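Local structure of pyruvate kinase (3QTG) at residues L39-G44 with Y330-V335; F59-V64 with S191-N196; V102-S107 with D130-L135; N306-T311 with D317-T322; N427-L432 with S456-L461. The protein catalyses the last step of glycolysis, the transfer of a phosphoryl group from phosphoenolpyruvate to ADP that yields pyruvate and ATP. All blocks are in the same frame, centred on the assembly; numbering follows the deposited sequence.

Interaction 1 of 5, residues L39-G44 with Y330-V335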
# COMPACT_ATOMS: atom_id res chain seq x y z
N LEU A 39 -40.57 2.39 21.03
CA LEU A 39 -40.15 3.35 20.02
C LEU A 39 -38.85 4.06 20.37
O LEU A 39 -38.14 4.54 19.49
CB LEU A 39 -41.27 4.36 19.73
CG LEU A 39 -42.52 3.73 19.09
CD1 LEU A 39 -43.65 4.73 18.94
CD2 LEU A 39 -42.20 3.09 17.74
N ASP A 40 -38.56 4.12 21.67
CA ASP A 40 -37.27 4.62 22.18
C ASP A 40 -36.11 3.76 21.69
O ASP A 40 -34.96 4.18 21.72
CB ASP A 40 -37.26 4.62 23.71
CG ASP A 40 -37.95 5.84 24.32
OD1 ASP A 40 -38.41 6.77 23.59
OD2 ASP A 40 -38.02 5.87 25.57
N LEU A 41 -36.42 2.54 21.27
CA LEU A 41 -35.41 1.58 20.90
C LEU A 41 -35.33 1.35 19.39
O LEU A 41 -34.60 0.45 18.95
CB LEU A 41 -35.62 0.25 21.65
CG LEU A 41 -35.20 0.26 23.13
CD1 LEU A 41 -35.84 -0.88 23.92
CD2 LEU A 41 -33.68 0.24 23.28
N VAL A 42 -36.09 2.13 18.62
CA VAL A 42 -36.07 2.01 17.16
C VAL A 42 -35.68 3.33 16.49
O VAL A 42 -35.79 4.41 17.10
CB VAL A 42 -37.40 1.42 16.55
CG1 VAL A 42 -37.84 0.21 17.34
CG2 VAL A 42 -38.54 2.47 16.48
N ASP A 43 -35.20 3.23 15.26
CA ASP A 43 -34.85 4.40 14.46
C ASP A 43 -35.84 4.57 13.32
O ASP A 43 -35.86 5.60 12.65
CB ASP A 43 -33.42 4.30 13.92
CG ASP A 43 -32.40 4.11 15.03
OD1 ASP A 43 -32.14 5.05 15.81
OD2 ASP A 43 -31.84 3.00 15.14
N GLY A 44 -36.64 3.53 13.09
CA GLY A 44 -37.63 3.53 12.03
C GLY A 44 -38.62 2.40 12.20
O GLY A 44 -38.38 1.47 12.95
N TYR A 330 -43.18 -11.14 22.33
CA TYR A 330 -42.29 -10.24 23.07
C TYR A 330 -41.72 -9.09 22.23
O TYR A 330 -40.50 -8.94 22.15
CB TYR A 330 -41.16 -11.04 23.74
CG TYR A 330 -41.67 -12.16 24.62
CD1 TYR A 330 -42.02 -11.91 25.95
CD2 TYR A 330 -41.82 -13.45 24.12
CE1 TYR A 330 -42.50 -12.92 26.77
CE2 TYR A 330 -42.31 -14.48 24.93
CZ TYR A 330 -42.66 -14.20 26.26
OH TYR A 330 -43.14 -15.19 27.08
N PRO A 331 -42.60 -8.26 21.61
CA PRO A 331 -42.11 -7.18 20.75
C PRO A 331 -41.06 -6.28 21.40
O PRO A 331 -40.09 -5.92 20.74
CB PRO A 331 -43.38 -6.37 20.41
CG PRO A 331 -44.42 -6.84 21.38
CD PRO A 331 -44.07 -8.26 21.67
N LEU A 332 -41.25 -5.96 22.68
CA LEU A 332 -40.32 -5.12 23.43
C LEU A 332 -38.98 -5.80 23.71
O LEU A 332 -37.95 -5.18 23.57
CB LEU A 332 -40.93 -4.59 24.74
CG LEU A 332 -40.00 -3.76 25.64
CD1 LEU A 332 -39.47 -2.49 24.96
CD2 LEU A 332 -40.66 -3.39 26.98
N ALA A 333 -38.99 -7.05 24.15
CA ALA A 333 -37.75 -7.78 24.38
C ALA A 333 -36.94 -7.88 23.09
O ALA A 333 -35.72 -7.81 23.13
CB ALA A 333 -38.04 -9.17 24.92
N ALA A 334 -37.63 -8.03 21.97
CA ALA A 334 -37.01 -8.18 20.66
C ALA A 334 -36.21 -6.94 20.25
O ALA A 334 -35.04 -7.07 19.90
CB ALA A 334 -38.04 -8.55 19.60
N VAL A 335 -36.82 -5.75 20.33
CA VAL A 335 -36.09 -4.51 20.03
C VAL A 335 -35.03 -4.17 21.07
O VAL A 335 -34.00 -3.54 20.75
CB VAL A 335 -37.02 -3.28 19.78
CG1 VAL A 335 -37.92 -3.53 18.56
CG2 VAL A 335 -37.84 -2.91 21.01
O HOH W 1 -34.04 -2.25 18.20
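Leu41 and Val42 meet Val335 on the outside of the TIM barrel, where the loop leading from helix 32-39 to strand 44-48 packs against the first turn of helix 331-343. The tight part consists of two contacts of Val335 at the buried end. Val335 turns its two methyls to different partners: CG1 lies 3.9 Å from Val42 CG1, and CG2 lies 3.9 Å from Leu41 CB. The valine's first torsion (chi1 -62°) sets CG2 between the backbone N and the carbonyl carbon, facing Leu41. Ala21 of strand 18-22 touches both Val42 and Val335, closing this side against the barrel wall.

Toward the partly exposed side the fit is looser. The end of Leu332 crosses Leu41 at about a right angle, and the two touch through single methyls, Leu41 CD1 to Leu332 CD1 at 4.1 Å. The type I turn from Leu39 to Val42 presents Leu41 to the helix, with the CA atoms of Leu41 and Val335 6.2 Å apart.

Solvent takes part as well. One water bridges the two backbones, donating to Leu41 O at 2.9 Å and to Val335 O, also at 2.9 Å.

Interaction 2 of 5, residues F59-V64 with S191-N196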
# COMPACT_ATOMS: atom_id res chain seq x y z
N PHE A 59 -53.55 4.83 11.57
CA PHE A 59 -53.46 4.85 13.04
C PHE A 59 -52.05 4.55 13.58
O PHE A 59 -51.65 5.11 14.60
CB PHE A 59 -54.52 3.91 13.65
CG PHE A 59 -54.03 3.06 14.81
CD1 PHE A 59 -53.60 1.75 14.60
CD2 PHE A 59 -54.02 3.57 16.11
CE1 PHE A 59 -53.14 0.96 15.67
CE2 PHE A 59 -53.56 2.78 17.19
CZ PHE A 59 -53.12 1.47 16.96
N ARG A 60 -51.33 3.65 12.91
CA ARG A 60 -49.96 3.31 13.31
C ARG A 60 -49.01 4.49 13.05
O ARG A 60 -48.23 4.89 13.92
CB ARG A 60 -49.48 2.04 12.62
CG ARG A 60 -50.10 0.75 13.18
CD ARG A 60 -49.98 -0.43 12.22
NE ARG A 60 -50.67 -1.63 12.72
CZ ARG A 60 -50.87 -2.74 12.02
NH1 ARG A 60 -50.43 -2.84 10.78
NH2 ARG A 60 -51.51 -3.77 12.56
N ILE A 61 -49.10 5.05 11.85
CA ILE A 61 -48.34 6.23 11.47
C ILE A 61 -48.62 7.40 12.43
O ILE A 61 -47.68 8.05 12.88
CB ILE A 61 -48.60 6.62 10.00
CG1 ILE A 61 -48.02 5.54 9.08
CG2 ILE A 61 -48.06 8.03 9.70
CD1 ILE A 61 -47.95 5.89 7.60
N GLU A 62 -49.89 7.63 12.75
CA GLU A 62 -50.27 8.68 13.73
C GLU A 62 -49.62 8.49 15.10
O GLU A 62 -49.15 9.45 15.71
CB GLU A 62 -51.80 8.78 13.88
CG GLU A 62 -52.49 9.70 12.86
CD GLU A 62 -53.99 9.43 12.75
OE1 GLU A 62 -54.37 8.26 12.54
OE2 GLU A 62 -54.80 10.38 12.86
N ALA A 63 -49.60 7.26 15.59
CA ALA A 63 -48.93 6.94 16.86
C ALA A 63 -47.41 7.17 16.78
O ALA A 63 -46.77 7.61 17.75
CB ALA A 63 -49.23 5.50 17.26
N VAL A 64 -46.84 6.88 15.61
CA VAL A 64 -45.41 7.10 15.37
C VAL A 64 -45.08 8.60 15.40
O VAL A 64 -44.16 9.02 16.09
CB VAL A 64 -44.98 6.44 14.02
CG1 VAL A 64 -43.64 7.00 13.49
CG2 VAL A 64 -44.94 4.91 14.19
N SER A 191 -52.48 7.26 -0.25
CA SER A 191 -52.10 8.58 -0.76
C SER A 191 -52.55 9.83 0.01
O SER A 191 -51.87 10.85 -0.07
CB SER A 191 -52.50 8.72 -2.23
OG SER A 191 -51.68 7.89 -3.04
N PRO A 192 -53.70 9.78 0.74
CA PRO A 192 -53.98 10.94 1.61
C PRO A 192 -52.92 11.23 2.69
O PRO A 192 -52.79 12.38 3.13
CB PRO A 192 -55.32 10.57 2.26
CG PRO A 192 -55.94 9.56 1.32
CD PRO A 192 -54.78 8.78 0.79
N ILE A 193 -52.16 10.22 3.11
CA ILE A 193 -51.13 10.39 4.15
C ILE A 193 -49.69 10.23 3.60
O ILE A 193 -48.74 9.90 4.32
CB ILE A 193 -51.40 9.47 5.38
CG1 ILE A 193 -51.45 7.99 4.97
CG2 ILE A 193 -52.74 9.86 6.05
CD1 ILE A 193 -51.14 7.04 6.08
N ARG A 194 -49.55 10.51 2.31
CA ARG A 194 -48.31 10.30 1.59
C ARG A 194 -47.15 11.16 2.08
O ARG A 194 -45.99 10.81 1.86
CB ARG A 194 -48.53 10.56 0.10
CG ARG A 194 -49.03 11.96 -0.19
CD ARG A 194 -49.06 12.21 -1.66
NE ARG A 194 -49.53 13.55 -1.98
CZ ARG A 194 -50.81 13.86 -2.15
NH1 ARG A 194 -51.73 12.92 -2.01
NH2 ARG A 194 -51.17 15.09 -2.46
N ASP A 195 -47.47 12.29 2.72
CA ASP A 195 -46.43 13.19 3.19
C ASP A 195 -45.72 12.64 4.45
O ASP A 195 -44.64 13.09 4.84
CB ASP A 195 -46.97 14.62 3.36
CG ASP A 195 -47.04 15.39 2.03
OD1 ASP A 195 -46.35 14.99 1.05
OD2 ASP A 195 -47.78 16.39 1.94
N ASN A 196 -46.35 11.65 5.07
CA ASN A 196 -45.81 11.00 6.25
C ASN A 196 -45.08 9.69 5.96
O ASN A 196 -44.69 8.98 6.89
CB ASN A 196 -46.93 10.78 7.27
CG ASN A 196 -46.99 11.88 8.29
OD1 ASN A 196 -46.01 12.17 8.97
ND2 ASN A 196 -48.16 12.52 8.40
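Two connections of the TIM barrel meet where Ile61, on helix 54-71 behind the second strand, packs against Ile193 and Asn196 in the turn-rich connection 191-196 that leads from helix 181-190 to strand 199-202. Ile61 uses two branches. Its CD1 meets Ile193 CD1 at 3.7 Å, the side chains reaching toward each other tip to tip, while its CG2 lies 3.8 Å from Asn196 CB. The torsions account for this split: CG2 of Ile61 stands anti to the backbone N and CG1 anti to the carbonyl carbon (chi1 -67°), which spreads the branches to separate partners. Asn196 thus contributes aliphatic carbon here.

The connection is braced from within. Arg194 NH1 donates to Ser191 O at 2.8 Å, approaching from above the carbonyl plane, 47° out of it, with an N-H...O angle of only 130°. Asn196 N donates to Ile193 O at 3.1 Å, keeping the two contacting residues on one turn. Beneath, Ile61 also touches Ile47 and Val77 of strands 44-48 and 76-80, while Ile193 rests on Val57 and Lys58. Apolar residues between helix and strands, with a neighbouring connection closing over them, are characteristic of the outer layer of a beta/alpha barrel.

Interaction 3 of 5, residues V102-S107 with D130-L135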
# COMPACT_ATOMS: atom_id res chain seq x y z
N VAL A 102 -49.64 -34.96 -8.78
CA VAL A 102 -50.59 -33.86 -8.71
C VAL A 102 -50.56 -33.08 -10.03
O VAL A 102 -49.49 -32.80 -10.57
CB VAL A 102 -50.25 -32.92 -7.49
CG1 VAL A 102 -51.28 -31.82 -7.37
CG2 VAL A 102 -50.20 -33.72 -6.18
N LYS A 103 -51.73 -32.71 -10.52
CA LYS A 103 -51.84 -31.95 -11.77
C LYS A 103 -52.20 -30.48 -11.55
O LYS A 103 -53.11 -30.16 -10.77
CB LYS A 103 -52.85 -32.62 -12.71
CG LYS A 103 -52.94 -31.97 -14.09
CD LYS A 103 -53.03 -33.02 -15.19
CE LYS A 103 -53.46 -32.41 -16.51
NZ LYS A 103 -54.15 -33.41 -17.39
N PHE A 104 -51.46 -29.59 -12.21
CA PHE A 104 -51.75 -28.16 -12.23
C PHE A 104 -52.19 -27.77 -13.62
O PHE A 104 -51.57 -28.18 -14.60
CB PHE A 104 -50.51 -27.32 -11.85
CG PHE A 104 -49.95 -27.63 -10.48
CD1 PHE A 104 -49.30 -28.84 -10.23
CD2 PHE A 104 -50.05 -26.69 -9.45
CE1 PHE A 104 -48.77 -29.12 -8.97
CE2 PHE A 104 -49.54 -26.94 -8.20
CZ PHE A 104 -48.88 -28.17 -7.94
N LYS A 105 -53.26 -26.98 -13.72
CA LYS A 105 -53.74 -26.50 -15.01
C LYS A 105 -53.94 -25.02 -14.94
O LYS A 105 -54.33 -24.48 -13.89
CB LYS A 105 -55.07 -27.17 -15.45
CG LYS A 105 -54.94 -28.68 -15.68
CD LYS A 105 -56.25 -29.38 -16.05
CE LYS A 105 -56.21 -30.86 -15.59
NZ LYS A 105 -57.42 -31.76 -15.96
N LEU A 106 -53.69 -24.36 -16.06
CA LEU A 106 -54.01 -22.96 -16.23
C LEU A 106 -55.53 -22.73 -16.18
O LEU A 106 -56.25 -23.06 -17.13
CB LEU A 106 -53.40 -22.43 -17.53
CG LEU A 106 -53.55 -20.95 -17.88
CD1 LEU A 106 -52.91 -20.08 -16.86
CD2 LEU A 106 -52.94 -20.69 -19.27
N SER A 107 -55.99 -22.13 -15.08
CA SER A 107 -57.41 -22.01 -14.76
C SER A 107 -57.59 -21.20 -13.49
O SER A 107 -56.76 -21.29 -12.58
CB SER A 107 -58.03 -23.39 -14.53
OG SER A 107 -59.37 -23.27 -14.06
N ASP A 130 -37.98 -29.12 -11.71
CA ASP A 130 -38.15 -27.97 -10.82
C ASP A 130 -38.95 -28.40 -9.63
O ASP A 130 -39.72 -29.36 -9.71
CB ASP A 130 -38.91 -26.83 -11.51
CG ASP A 130 -38.01 -25.91 -12.30
OD1 ASP A 130 -36.81 -25.80 -11.96
OD2 ASP A 130 -38.51 -25.31 -13.27
N VAL A 131 -38.81 -27.65 -8.53
CA VAL A 131 -39.55 -27.90 -7.30
C VAL A 131 -40.52 -26.74 -7.03
O VAL A 131 -40.14 -25.55 -7.01
CB VAL A 131 -38.60 -28.09 -6.10
CG1 VAL A 131 -39.38 -28.28 -4.80
CG2 VAL A 131 -37.60 -29.28 -6.37
N ILE A 132 -41.79 -27.10 -6.82
CA ILE A 132 -42.85 -26.15 -6.60
C ILE A 132 -43.07 -26.04 -5.09
O ILE A 132 -43.14 -27.05 -4.41
CB ILE A 132 -44.14 -26.63 -7.31
CG1 ILE A 132 -43.98 -26.51 -8.83
CG2 ILE A 132 -45.37 -25.86 -6.81
CD1 ILE A 132 -44.96 -27.37 -9.55
N LEU A 133 -43.19 -24.82 -4.59
CA LEU A 133 -43.30 -24.59 -3.15
C LEU A 133 -44.62 -23.97 -2.76
O LEU A 133 -45.00 -22.92 -3.26
CB LEU A 133 -42.16 -23.68 -2.65
CG LEU A 133 -40.73 -24.10 -2.96
CD1 LEU A 133 -39.77 -22.93 -2.62
CD2 LEU A 133 -40.41 -25.37 -2.15
N MET A 134 -45.28 -24.61 -1.82
CA MET A 134 -46.57 -24.19 -1.35
C MET A 134 -46.53 -24.26 0.16
O MET A 134 -45.70 -24.97 0.72
CB MET A 134 -47.64 -25.14 -1.87
CG MET A 134 -47.51 -25.40 -3.37
SD MET A 134 -49.08 -25.34 -4.20
CE MET A 134 -49.26 -27.05 -4.60
N LEU A 135 -47.43 -23.55 0.81
CA LEU A 135 -47.51 -23.58 2.26
C LEU A 135 -46.19 -23.04 2.82
O LEU A 135 -45.57 -23.64 3.70
CB LEU A 135 -47.84 -25.01 2.73
CG LEU A 135 -49.29 -25.53 2.67
CD1 LEU A 135 -50.16 -24.89 1.58
CD2 LEU A 135 -49.38 -27.06 2.61
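Phe104, the residue with the largest share of this interface, is met by Ile132 and Met134 from the other strand inside the smaller beta domain that pyruvate kinases carry beside their TIM barrel. Strands 101-106 and 131-134 belong to the same mixed sheet but are not neighbours in it: strands 150-155 and 139-146 come between. The nearest CA atoms, those of Phe104 and Ile132, are 10.7 Å apart, so the contact is made by side chains across the curved sheet.

The ring is approached in two ways. Ile132 CD1 lies over one face, 4.2 Å above the plane and offset toward the rim, with Phe104 CE1 as its nearest atom at 4.2 Å. Met134 arrives at the edge: its CE lies near the ring plane, 3.5 Å from Phe104 CZ and 3.6 Å from Phe104 CE2. Bends at chi2 (-136°) and chi3 (-110°) carry this terminal methyl to the rim. Ile115 and Val117 of strand 115-117 also touch Phe104, while Leu141 touches Met134 and Val143 touches Ile132.

Met134 lies about 6 Å, side chain to side chain, from Lys165, a probable ATP-binding residue by similarity. All three contacting residues are buried, and they meet solely through carbon atoms, which implies cohesion by van der Waals contact and exclusion of water, with shape rather than polar pairing setting the ring's place.

Interaction 4 of 5, residues N306-T311 with D317-T322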
# COMPACT_ATOMS: atom_id res chain seq x y z
N ASN A 306 -24.91 -14.20 17.72
CA ASN A 306 -23.78 -14.19 16.77
C ASN A 306 -24.17 -13.71 15.35
O ASN A 306 -23.44 -12.92 14.75
CB ASN A 306 -23.08 -15.54 16.72
CG ASN A 306 -22.32 -15.86 18.00
OD1 ASN A 306 -22.54 -16.90 18.64
ND2 ASN A 306 -21.42 -14.97 18.38
N ASP A 307 -25.32 -14.18 14.84
CA ASP A 307 -25.87 -13.77 13.52
C ASP A 307 -26.05 -12.25 13.40
O ASP A 307 -25.52 -11.63 12.47
CB ASP A 307 -27.19 -14.51 13.28
CG ASP A 307 -27.69 -14.40 11.83
OD1 ASP A 307 -26.96 -13.92 10.94
OD2 ASP A 307 -28.86 -14.82 11.60
N VAL A 308 -26.76 -11.65 14.35
CA VAL A 308 -26.95 -10.20 14.39
C VAL A 308 -25.60 -9.47 14.53
O VAL A 308 -25.36 -8.46 13.87
CB VAL A 308 -27.88 -9.77 15.57
CG1 VAL A 308 -27.99 -8.22 15.69
CG2 VAL A 308 -29.25 -10.39 15.43
N PHE A 309 -24.75 -9.99 15.42
CA PHE A 309 -23.46 -9.37 15.67
C PHE A 309 -22.67 -9.32 14.35
O PHE A 309 -22.21 -8.28 13.96
CB PHE A 309 -22.69 -10.09 16.78
CG PHE A 309 -21.34 -9.49 17.07
CD1 PHE A 309 -21.20 -8.51 18.06
CD2 PHE A 309 -20.22 -9.87 16.34
CE1 PHE A 309 -19.96 -7.95 18.33
CE2 PHE A 309 -18.97 -9.30 16.59
CZ PHE A 309 -18.84 -8.34 17.58
N THR A 310 -22.56 -10.45 13.65
CA THR A 310 -21.75 -10.49 12.43
C THR A 310 -22.37 -9.79 11.21
O THR A 310 -21.66 -9.17 10.40
CB THR A 310 -21.33 -11.93 12.08
OG1 THR A 310 -22.49 -12.75 11.99
CG2 THR A 310 -20.43 -12.51 13.15
N THR A 311 -23.68 -9.86 11.06
CA THR A 311 -24.38 -9.08 10.03
C THR A 311 -24.12 -7.56 10.21
O THR A 311 -23.74 -6.89 9.24
CB THR A 311 -25.89 -9.42 10.02
OG1 THR A 311 -26.04 -10.81 9.69
CG2 THR A 311 -26.66 -8.58 9.02
N ASP A 317 -26.34 -0.46 6.96
CA ASP A 317 -26.95 0.74 7.54
C ASP A 317 -27.99 0.40 8.60
O ASP A 317 -28.12 1.12 9.59
CB ASP A 317 -27.68 1.59 6.49
CG ASP A 317 -26.78 2.16 5.43
OD1 ASP A 317 -26.55 3.40 5.43
OD2 ASP A 317 -26.34 1.38 4.57
N SER A 318 -28.78 -0.65 8.35
CA SER A 318 -29.89 -1.02 9.26
C SER A 318 -30.22 -2.53 9.29
O SER A 318 -29.87 -3.29 8.37
CB SER A 318 -31.15 -0.19 8.97
OG SER A 318 -31.53 -0.26 7.61
N LEU A 319 -30.90 -2.92 10.38
CA LEU A 319 -31.45 -4.27 10.56
C LEU A 319 -32.94 -4.15 10.85
O LEU A 319 -33.36 -3.32 11.67
CB LEU A 319 -30.74 -5.04 11.69
CG LEU A 319 -29.20 -5.25 11.61
CD1 LEU A 319 -28.64 -5.74 12.93
CD2 LEU A 319 -28.78 -6.21 10.51
N TRP A 320 -33.74 -4.94 10.15
CA TRP A 320 -35.19 -4.81 10.21
C TRP A 320 -35.78 -6.06 10.86
O TRP A 320 -35.65 -7.15 10.33
CB TRP A 320 -35.76 -4.68 8.79
CG TRP A 320 -35.34 -3.45 8.02
CD1 TRP A 320 -34.33 -2.57 8.32
CD2 TRP A 320 -35.93 -2.97 6.80
NE1 TRP A 320 -34.27 -1.57 7.38
CE2 TRP A 320 -35.25 -1.79 6.44
CE3 TRP A 320 -36.99 -3.42 6.00
CZ2 TRP A 320 -35.58 -1.06 5.28
CZ3 TRP A 320 -37.32 -2.69 4.86
CH2 TRP A 320 -36.61 -1.53 4.51
N LEU A 321 -36.41 -5.89 12.00
CA LEU A 321 -37.21 -6.96 12.60
C LEU A 321 -38.58 -7.01 11.94
O LEU A 321 -39.19 -5.97 11.67
CB LEU A 321 -37.37 -6.73 14.10
CG LEU A 321 -36.09 -6.60 14.94
CD1 LEU A 321 -36.40 -6.46 16.43
CD2 LEU A 321 -35.14 -7.76 14.68
N THR A 322 -39.07 -8.22 11.68
CA THR A 322 -40.38 -8.38 11.06
C THR A 322 -41.38 -9.05 12.01
O THR A 322 -41.96 -8.36 12.84
CB THR A 322 -40.29 -9.03 9.65
OG1 THR A 322 -39.53 -10.24 9.73
CG2 THR A 322 -39.57 -8.07 8.69
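Apolar contact joins Leu319 of strand 318-321 to Val308 and Thr311 of helix 302-313. Leu319 divides its methyls between them: CD1 lies 3.8 Å from Val308 CG1, and CD2 lies 3.5 Å from Thr311 CG2. Thr311 faces the strand, whereas Val308 relies on its first torsion, with CG1 anti to the backbone N (chi1 175°), to bring that methyl round to Leu319. Leu338 of helix 331-343 touches Val308 and Leu319 as well, filling in alongside.

The hydrogen bonds of the helix threonines run mainly back along the helix. Thr311 OG1 donates to Asp307 O at 2.9 Å from above the carbonyl plane, and that oxygen also accepts from Thr311 N. Thr311 OG1 is further bonded to Gln270, so this buried hydroxyl is satisfied while its methyl packs. A valine here would probably leave Gln270 without this partner and Asp307 O with one bond fewer. Thr310 repeats the pattern: its OG1 and N reach Asn306 O from opposite faces of the carbonyl plane. On the strand, Trp320 NE1 donates to Ser318 OG at 3.0 Å, the oxygen lying 18° out of the indole plane.

Within the beta-alpha-beta unit 284-287, 302-313, 318-321, these contacts press the crossover helix against the strand that follows it, the right-handed connection repeated around a TIM barrel.

Interaction 5 of 5, residues N427-L432 with S456-L461. With SO4 (sulfate ion), chain C.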
# COMPACT_ATOMS: atom_id res chain seq x y z
N ASN A 427 -29.90 29.95 5.96
CA ASN A 427 -28.87 29.63 5.00
C ASN A 427 -27.90 28.65 5.65
O ASN A 427 -28.01 28.35 6.84
CB ASN A 427 -28.16 30.91 4.54
CG ASN A 427 -27.59 31.71 5.71
OD1 ASN A 427 -26.89 31.18 6.56
ND2 ASN A 427 -27.90 33.00 5.75
N TYR A 428 -26.93 28.17 4.86
CA TYR A 428 -26.01 27.15 5.30
C TYR A 428 -25.16 27.62 6.46
O TYR A 428 -25.05 26.90 7.46
CB TYR A 428 -25.09 26.76 4.16
CG TYR A 428 -25.66 25.72 3.24
CD1 TYR A 428 -25.95 26.03 1.92
CD2 TYR A 428 -25.93 24.43 3.69
CE1 TYR A 428 -26.47 25.08 1.06
CE2 TYR A 428 -26.45 23.46 2.84
CZ TYR A 428 -26.71 23.79 1.52
OH TYR A 428 -27.23 22.87 0.67
N GLU A 429 -24.59 28.82 6.33
CA GLU A 429 -23.68 29.36 7.32
C GLU A 429 -24.34 29.52 8.68
O GLU A 429 -23.75 29.17 9.69
CB GLU A 429 -22.99 30.66 6.84
CG GLU A 429 -21.56 30.86 7.42
CD GLU A 429 -20.49 29.95 6.78
OE1 GLU A 429 -20.28 30.05 5.55
OE2 GLU A 429 -19.83 29.14 7.50
N GLU A 430 -25.59 30.00 8.71
CA GLU A 430 -26.35 30.12 9.96
C GLU A 430 -26.71 28.73 10.52
O GLU A 430 -26.60 28.48 11.73
CB GLU A 430 -27.58 31.00 9.73
CG GLU A 430 -28.70 30.90 10.77
CD GLU A 430 -29.93 31.74 10.43
OE1 GLU A 430 -29.77 32.96 10.18
OE2 GLU A 430 -31.06 31.19 10.42
N GLY A 431 -27.11 27.82 9.63
CA GLY A 431 -27.38 26.45 10.01
C GLY A 431 -26.19 25.77 10.67
O GLY A 431 -26.32 25.18 11.74
N LEU A 432 -25.03 25.86 10.03
CA LEU A 432 -23.81 25.23 10.58
C LEU A 432 -23.42 25.80 11.95
O LEU A 432 -22.99 25.06 12.83
CB LEU A 432 -22.64 25.30 9.59
CG LEU A 432 -21.49 24.32 9.88
CD1 LEU A 432 -21.93 22.83 9.75
CD2 LEU A 432 -20.26 24.61 9.01
N SER A 456 -17.72 24.37 2.82
CA SER A 456 -17.13 24.99 3.99
C SER A 456 -16.83 23.92 5.02
O SER A 456 -17.60 23.00 5.19
CB SER A 456 -18.06 26.05 4.57
OG SER A 456 -17.44 26.72 5.66
N VAL A 457 -15.67 24.02 5.67
CA VAL A 457 -15.28 23.09 6.73
C VAL A 457 -14.78 23.95 7.89
O VAL A 457 -13.96 24.85 7.67
CB VAL A 457 -14.12 22.13 6.28
CG1 VAL A 457 -13.90 21.00 7.28
CG2 VAL A 457 -14.38 21.56 4.85
N LYS A 458 -15.29 23.70 9.09
CA LYS A 458 -14.76 24.29 10.34
C LYS A 458 -14.16 23.14 11.14
O LYS A 458 -14.85 22.17 11.43
CB LYS A 458 -15.84 24.97 11.19
CG LYS A 458 -16.62 26.11 10.54
CD LYS A 458 -15.71 27.28 10.21
CE LYS A 458 -16.51 28.59 10.18
NZ LYS A 458 -16.00 29.49 9.12
N VAL A 459 -12.89 23.22 11.48
CA VAL A 459 -12.22 22.12 12.17
C VAL A 459 -11.74 22.62 13.54
O VAL A 459 -11.01 23.60 13.61
CB VAL A 459 -11.03 21.53 11.36
CG1 VAL A 459 -10.40 20.36 12.11
CG2 VAL A 459 -11.46 21.10 9.96
N LYS A 460 -12.19 21.98 14.62
CA LYS A 460 -11.56 22.22 15.91
C LYS A 460 -10.84 20.95 16.36
O LYS A 460 -11.47 19.89 16.53
CB LYS A 460 -12.55 22.72 16.97
CG LYS A 460 -11.80 23.36 18.13
CD LYS A 460 -12.62 24.36 18.91
CE LYS A 460 -11.69 25.13 19.86
NZ LYS A 460 -12.46 26.12 20.68
N LEU A 461 -9.53 21.06 16.51
CA LEU A 461 -8.68 19.90 16.76
C LEU A 461 -8.61 19.56 18.26
O LEU A 461 -9.16 20.27 19.12
CB LEU A 461 -7.26 20.14 16.20
CG LEU A 461 -7.08 20.54 14.73
CD1 LEU A 461 -5.71 21.11 14.47
CD2 LEU A 461 -7.31 19.37 13.81
OXT LEU A 461 -8.01 18.54 18.64
S SO4 C . -27.38 19.15 0.80
O1 SO4 C . -27.62 20.38 1.53
O2 SO4 C . -28.67 18.50 0.55
O3 SO4 C . -26.53 18.25 1.58
O4 SO4 C . -26.71 19.39 -0.48
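Helix 428-432 runs nearly along strand 456-460, their axes 10.9 Å apart at closest approach and inclined by 24°. Leu432 CD2 packs on the aliphatic part of Lys458, 4.2 Å from its CG. Glu429, bent at chi2 (75°), swings its carboxylate toward the strand, where OE2 stands 3.9 Å from Ser456 OG and 4.2 Å from Lys458 NZ, too far for a salt bridge. The firmer polar partners lie outside: Glu429 OE1 bonds Tyr448 OH, and Ser456 OG bonds Lys458 of the third subunit, whose strand extends this sheet across the interface.

At the helix start Asn427 is the N-cap, its OD1 taking Glu430 N at 2.8 Å nearly along the C=O axis. Tyr428 stacks on Tyr448, and its less surely placed OH donates to sulfate O1 at 2.7 Å. Ser381 OG and the backbone N of Met382, Ser383, Thr385 and Leu386 also bind this ion, probably from the crystallisation liquor. A phenylalanine here would probably leave sulfate O1 without its tyrosine donor.

Glu429 OE2 is buried without a partner, yet Lys458 nearby and Lys458 of the third subunit, in a long, weak ion pair with OE1, probably help keep the carboxylate ionised.

Four of the contacts lie in the barrel and the beta domain beside it, the fifth in the C-terminal domain. Interactions 1 and 4 adjoin, centres 13 Å apart: Val335 CG1 touches Leu321 CD1 at 3.9 Å, so helix 331-343 links the two. Interaction 2 sits 19 Å from interaction 1, centre to centre. The side chains of Ile61 and Val42 are each about 10 Å from that of Arg46, a substrate-binding residue by similarity; that of Leu319 is about 10 Å from that of Thr288, probably also substrate-binding. Interaction 3 lies beside the probable ATP-binding residues Lys165 and Arg87. Interaction 5, 62 Å from it between centres, is away from the residues expected to bind substrate, metal and nucleotide.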